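Long-range contacts in Plm1 (Streptomyces sp. HK803, PDB 4HXY), which probably reduces, with NADPH, the beta-keto group of the growing chain in the first module of phoslactomycin biosynthesis, as a polyketide synthase ketoreductase domain: residues Ala64-Leu70 with Arg106-Val110; Met297-Val301 with Ala337-Leu342. All coordinates share one frame; numbering follows the deposited sequence.

Contact 1: Ala64-Leu70 with Arg106-Val110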
loop_
_atom_site.group_PDB
_atom_site.type_symbol
_atom_site.label_atom_id
_atom_site.label_comp_id
_atom_site.label_asym_id
_atom_site.label_seq_id
_atom_site.Cartn_x
_atom_site.Cartn_y
_atom_site.Cartn_z
ATOM N N ALA A 64 -8.684 -12.890 7.633
ATOM C CA ALA A 64 -7.793 -11.841 8.132
ATOM C C ALA A 64 -8.421 -10.463 8.020
ATOM O O ALA A 64 -8.914 -10.076 6.968
ATOM C CB ALA A 64 -6.502 -11.851 7.347
ATOM N N GLY A 65 -8.404 -9.723 9.114
ATOM C CA GLY A 65 -8.813 -8.326 9.095
ATOM C C GLY A 65 -7.676 -7.328 9.052
ATOM O O GLY A 65 -7.905 -6.141 8.807
ATOM N N ALA A 66 -6.454 -7.792 9.335
ATOM C CA ALA A 66 -5.260 -6.946 9.285
ATOM C C ALA A 66 -4.046 -7.801 8.939
ATOM O O ALA A 66 -4.088 -9.025 9.087
ATOM C CB ALA A 66 -5.061 -6.256 10.624
ATOM N N ALA A 67 -2.969 -7.143 8.520
ATOM C CA ALA A 67 -1.751 -7.831 8.075
ATOM C C ALA A 67 -1.228 -8.791 9.148
ATOM O O ALA A 67 -0.778 -9.895 8.838
ATOM C CB ALA A 67 -0.686 -6.818 7.710
ATOM N N GLU A 68 -1.287 -8.369 10.421
ATOM C CA GLU A 68 -0.841 -9.205 11.540
ATOM C C GLU A 68 -1.567 -10.553 11.626
ATOM O O GLU A 68 -0.964 -11.549 12.031
ATOM C CB GLU A 68 -0.934 -8.435 12.867
ATOM C CG GLU A 68 -2.323 -8.000 13.215
ATOM C CD GLU A 68 -2.396 -6.980 14.324
ATOM O OE1 GLU A 68 -1.846 -7.264 15.415
ATOM O OE2 GLU A 68 -3.022 -5.909 14.087
ATOM N N ASP A 69 -2.839 -10.587 11.234
ATOM C CA ASP A 69 -3.622 -11.819 11.291
ATOM C C ASP A 69 -3.098 -12.817 10.272
ATOM O O ASP A 69 -2.982 -14.025 10.550
ATOM C CB ASP A 69 -5.101 -11.546 11.017
ATOM C CG ASP A 69 -5.737 -10.598 12.019
ATOM O OD1 ASP A 69 -5.382 -10.645 13.225
ATOM O OD2 ASP A 69 -6.620 -9.813 11.590
ATOM N N LEU A 70 -2.786 -12.329 9.073
ATOM C CA LEU A 70 -2.237 -13.203 8.040
ATOM C C LEU A 70 -0.814 -13.625 8.415
ATOM O O LEU A 70 -0.413 -14.765 8.189
ATOM C CB LEU A 70 -2.271 -12.501 6.668
ATOM C CG LEU A 70 -1.647 -13.282 5.496
ATOM C CD1 LEU A 70 -2.273 -14.659 5.336
ATOM C CD2 LEU A 70 -1.807 -12.470 4.202
ATOM N N ARG A 106 -7.148 -1.159 7.302
ATOM C CA ARG A 106 -6.377 -2.280 7.843
ATOM C C ARG A 106 -6.512 -3.555 7.002
ATOM O O ARG A 106 -5.548 -4.299 6.835
ATOM C CB ARG A 106 -6.724 -2.496 9.304
ATOM C CG ARG A 106 -6.253 -1.295 10.122
ATOM C CD ARG A 106 -6.348 -1.522 11.599
ATOM N NE ARG A 106 -6.156 -0.285 12.360
ATOM C CZ ARG A 106 -4.990 0.341 12.568
ATOM N NH1 ARG A 106 -4.973 1.448 13.297
ATOM N NH2 ARG A 106 -3.842 -0.116 12.072
ATOM N N ALA A 107 -7.685 -3.786 6.440
ATOM C CA ALA A 107 -7.894 -4.946 5.591
ATOM C C ALA A 107 -7.032 -4.895 4.338
ATOM O O ALA A 107 -6.554 -5.931 3.844
ATOM C CB ALA A 107 -9.362 -5.080 5.191
ATOM N N ALA A 108 -6.866 -3.691 3.790
ATOM C CA ALA A 108 -6.001 -3.493 2.620
ATOM C C ALA A 108 -4.558 -3.954 2.867
ATOM O O ALA A 108 -3.896 -4.469 1.958
ATOM C CB ALA A 108 -6.041 -2.007 2.158
ATOM N N GLY A 109 -4.076 -3.791 4.093
ATOM C CA GLY A 109 -2.743 -4.255 4.473
ATOM C C GLY A 109 -2.539 -5.754 4.316
ATOM O O GLY A 109 -1.438 -6.220 4.031
ATOM N N VAL A 110 -3.614 -6.509 4.506
ATOM C CA VAL A 110 -3.599 -7.957 4.296
ATOM C C VAL A 110 -3.149 -8.269 2.868
ATOM O O VAL A 110 -2.357 -9.190 2.634
ATOM C CB VAL A 110 -4.977 -8.569 4.516
ATOM C CG1 VAL A 110 -4.937 -10.037 4.211
ATOM C CG2 VAL A 110 -5.456 -8.404 6.004
HETATM O O HOH W 1 -3.108 -4.299 7.922
#
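The loop Ala-64 to Ala-66 and the start of helix 67-77 pass the first turn of helix 105-120, with CA atoms 5.0 Å apart at Gly-65 and Ala-107 and 4.2 Å apart at Ala-67 and Val-110. No direct hydrogen bond joins the segments. Instead one water takes the amide of Ala-67 (water to N 2.9 Å) and donates to the carbonyl of Arg-106 (water to O 2.7 Å), while Gly-65 O receives a CA-H...O contact from Ala-107.

Val-110 is the main side chain here, its CG1 anti to the backbone N (chi1 177°). Val-110 CG2 presses on Ala-66 C at 3.3 Å. Val-110 CG1 turns to Leu-70 CD2 at 4.0 Å, and both methyls touch Ala-64 CB. Ala-67 CB rests 3.8 Å from Gly-109 O. Cys-87 of strand 85-90 touches Ala-64, Leu-70 and Val-110.

Ala-66 is the N-cap residue of helix 67-77. Asp-69 OD2 reaches back, accepting from Gly-65 N through its anti lone pair and weakly from Ala-66 N. Arg-106 turns away to a salt bridge with Glu-302. Both helices pack beside parallel strands 59-63 and 85-90, consistent with the N-terminal, non-catalytic Rossmann-like subdomain of modular ketoreductases. Small apolar groups and one bridging water join the helix starts, so the fit depends on shape more than on direct polar bonds.

Contact 2: Met297-Val301 with Ala337-Leu342. With NDP (NADPH dihydro-nicotinamide-adenine-dinucleotide phosphate), chain C.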
loop_
_atom_site.group_PDB
_atom_site.type_symbol
_atom_site.label_atom_id
_atom_site.label_comp_id
_atom_site.label_asym_id
_atom_site.label_seq_id
_atom_site.Cartn_x
_atom_site.Cartn_y
_atom_site.Cartn_z
ATOM N N MET A 297 5.316 -0.749 10.060
ATOM C CA MET A 297 4.119 -0.072 9.535
ATOM C C MET A 297 3.795 1.232 10.299
ATOM O O MET A 297 2.952 2.010 9.862
ATOM C CB MET A 297 2.904 -1.026 9.573
ATOM C CG MET A 297 3.040 -2.255 8.696
ATOM S SD MET A 297 1.743 -3.477 8.859
ATOM C CE MET A 297 0.333 -2.590 8.119
ATOM N N ALA A 298 4.457 1.477 11.432
ATOM C CA ALA A 298 3.982 2.499 12.379
ATOM C C ALA A 298 3.963 3.915 11.791
ATOM O O ALA A 298 2.902 4.559 11.740
ATOM C CB ALA A 298 4.844 2.484 13.595
ATOM N N ALA A 299 5.136 4.429 11.413
ATOM C CA ALA A 299 5.206 5.810 10.881
ATOM C C ALA A 299 4.302 5.982 9.665
ATOM O O ALA A 299 3.576 6.972 9.531
ATOM C CB ALA A 299 6.632 6.218 10.548
ATOM N N LYS A 300 4.348 5.017 8.762
ATOM C CA LYS A 300 3.617 5.133 7.507
ATOM C C LYS A 300 2.109 5.079 7.759
ATOM O O LYS A 300 1.384 6.016 7.423
ATOM C CB LYS A 300 4.098 4.048 6.532
ATOM C CG LYS A 300 3.544 4.187 5.146
ATOM C CD LYS A 300 4.269 3.250 4.150
ATOM C CE LYS A 300 5.610 3.823 3.625
ATOM N NZ LYS A 300 5.436 4.953 2.683
ATOM N N VAL A 301 1.640 4.019 8.418
ATOM C CA VAL A 301 0.198 3.777 8.590
ATOM C C VAL A 301 -0.406 4.544 9.770
ATOM O O VAL A 301 -1.409 5.256 9.622
ATOM C CB VAL A 301 -0.127 2.303 8.719
ATOM C CG1 VAL A 301 -1.635 2.100 8.828
ATOM C CG2 VAL A 301 0.410 1.528 7.510
ATOM N N ALA A 337 2.700 -3.931 3.131
ATOM C CA ALA A 337 1.444 -3.823 3.858
ATOM C C ALA A 337 1.122 -2.358 4.142
ATOM O O ALA A 337 0.004 -1.893 3.916
ATOM C CB ALA A 337 1.516 -4.613 5.153
ATOM N N GLY A 338 2.113 -1.624 4.612
ATOM C CA GLY A 338 1.906 -0.225 4.971
ATOM C C GLY A 338 1.526 0.608 3.776
ATOM O O GLY A 338 0.670 1.489 3.864
ATOM N N ASN A 339 2.170 0.344 2.646
ATOM C CA ASN A 339 1.874 1.094 1.442
ATOM C C ASN A 339 0.477 0.790 0.915
ATOM O O ASN A 339 -0.234 1.693 0.479
ATOM C CB ASN A 339 2.975 0.879 0.402
ATOM C CG ASN A 339 4.238 1.646 0.733
ATOM O OD1 ASN A 339 4.220 2.867 0.768
ATOM N ND2 ASN A 339 5.343 0.935 0.967
ATOM N N ALA A 340 0.058 -0.470 0.999
ATOM C CA ALA A 340 -1.296 -0.841 0.597
ATOM C C ALA A 340 -2.317 -0.126 1.493
ATOM O O ALA A 340 -3.393 0.272 1.035
ATOM C CB ALA A 340 -1.493 -2.373 0.677
ATOM N N CYS A 341 -1.995 0.006 2.770
ATOM C CA CYS A 341 -2.843 0.768 3.688
ATOM C C CYS A 341 -2.996 2.220 3.254
ATOM O O CYS A 341 -4.100 2.778 3.327
ATOM C CB CYS A 341 -2.309 0.699 5.107
ATOM S SG CYS A 341 -2.484 -0.919 5.920
ATOM N N LEU A 342 -1.901 2.840 2.825
ATOM C CA LEU A 342 -1.957 4.246 2.381
ATOM C C LEU A 342 -2.917 4.402 1.220
ATOM O O LEU A 342 -3.724 5.319 1.182
ATOM C CB LEU A 342 -0.586 4.750 1.948
ATOM C CG LEU A 342 0.466 4.965 3.014
ATOM C CD1 LEU A 342 1.731 5.552 2.366
ATOM C CD2 LEU A 342 -0.072 5.863 4.144
HETATM P PA NDP C . 14.188 8.582 3.952
HETATM O O1A NDP C . 15.269 9.464 3.422
HETATM O O2A NDP C . 14.559 7.507 4.928
HETATM O O5B NDP C . 13.052 9.489 4.613
HETATM C C5B NDP C . 12.150 8.932 5.546
HETATM C C4B NDP C . 11.820 9.985 6.563
HETATM O O4B NDP C . 10.875 9.492 7.490
HETATM C C3B NDP C . 13.013 10.409 7.387
HETATM O O3B NDP C . 13.050 11.850 7.387
HETATM C C2B NDP C . 12.745 9.881 8.778
HETATM O O2B NDP C . 13.390 10.791 9.645
HETATM C C1B NDP C . 11.220 9.925 8.789
HETATM N N9A NDP C . 10.554 9.120 9.806
HETATM C C8A NDP C . 10.641 7.760 10.013
HETATM N N7A NDP C . 9.876 7.431 11.076
HETATM C C5A NDP C . 9.272 8.572 11.541
HETATM C C6A NDP C . 8.389 8.837 12.575
HETATM N N6A NDP C . 7.907 7.916 13.403
HETATM N N1A NDP C . 7.991 10.147 12.772
HETATM C C2A NDP C . 8.431 11.164 11.933
HETATM N N3A NDP C . 9.310 10.917 10.910
HETATM C C4A NDP C . 9.705 9.628 10.728
HETATM O O3 NDP C . 13.404 7.847 2.752
HETATM P PN NDP C . 12.940 8.452 1.363
HETATM O O1N NDP C . 13.547 7.602 0.313
HETATM O O2N NDP C . 13.085 9.918 1.263
HETATM O O5D NDP C . 11.401 8.030 1.290
HETATM C C5D NDP C . 10.393 8.802 1.889
HETATM C C4D NDP C . 9.053 8.149 1.593
HETATM O O4D NDP C . 8.939 7.847 0.213
HETATM C C3D NDP C . 8.884 6.840 2.328
HETATM O O3D NDP C . 7.623 6.805 2.925
HETATM C C2D NDP C . 8.972 5.775 1.255
HETATM O O2D NDP C . 8.233 4.611 1.562
HETATM C C1D NDP C . 8.489 6.521 0.028
HETATM N N1N NDP C . 9.073 5.985 -1.208
HETATM C C2N NDP C . 10.392 6.183 -1.501
HETATM C C3N NDP C . 11.015 5.556 -2.582
HETATM C C7N NDP C . 12.423 5.833 -2.941
HETATM O O7N NDP C . 12.843 5.323 -4.149
HETATM N N7N NDP C . 13.292 6.482 -2.181
HETATM C C4N NDP C . 10.137 4.913 -3.621
HETATM C C5N NDP C . 8.710 4.759 -3.210
HETATM C C6N NDP C . 8.233 5.313 -2.045
HETATM P P2B NDP C . 13.674 10.483 11.189
HETATM O O1X NDP C . 14.524 11.645 11.651
HETATM O O2X NDP C . 14.408 9.145 11.352
HETATM O O3X NDP C . 12.405 10.382 11.931
#
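Lys-300 reaches out of helix 290-310 toward helix 333-351 and grips the cofactor with its NZ, which donates to both hydroxyl oxygens of the nicotinamide ribose, O3D at 2.9 Å and O2D at 3.0 Å. The same nitrogen donates to Asn-339 OD1 at 3.1 Å, from 29° out of the carbonyl plane; three acceptors thus surround it. CG leaves anti to the backbone N (chi1 -172°), and bends at chi3 and chi4 swing NZ round to the ribose. A methionine in its place would probably leave both ribose hydroxyls and Asn-339 OD1 without their shared donor.

Around this grip, the Lys-300 chain passes over Gly-338 and crosses Leu-342 at about a right angle, with CG 3.6 Å from Leu-342 CD1. Asn-339 ND2 bonds weakly to the carbonyl of Tyr-335, whose own hydroxyl is hydrogen-bonded to the cofactor. On the adenine side, Ala-299 CB lies 3.5 Å from N7A of NADPH.

Farther from the cofactor the helices, only 14° from parallel, approach to 9.0 Å between segment axes. The missing side chain of Gly-338 probably helps: Val-301 CG2 sits tightly on its CA at 3.4 Å, and a CB there would crowd Lys-300 CD and Val-301 CG2. Met-297 bends at chi3 to lay CE against Ala-337 CB and Cys-341 SG. Farther out, His-275 NE2 bonds to Lys-300 O and Ser-321 OG to Asn-339 O. Tyr-335 and Asn-339 stand four residues apart, where classical short-chain dehydrogenases have tyrosine and lysine; this exchange, with the lysine on helix 290-310, is the pattern of polyketide synthase ketoreductases, probably with the same catalytic part, on the family's Rossmann fold.

In the fold
Contacts 1 and 2 follow one another along the chain, yet their centres lie only about 11 Å apart and they touch through helix 333-351. Residues 106-110 pack against Ala-337, Ala-340 and Cys-341: Gly-109 CA is 3.6 Å from Cys-341 SG, and Ala-108 O is 3.4 Å from Ala-340 CB. From the other segment of contact 1, Ala-67 CB reaches Ala-337 CB at 4.0 Å. Helix 333-351 packs against both helix 105-120 and helix 290-310, which also meet directly through the Arg-106 to Glu-302 salt bridge. It reaches NADPH through Tyr-335 OH and, by way of Lys-300, through Asn-339. Contact 2 thus binds the cofactor directly, whereas contact 1 meets its helices without touching NADPH.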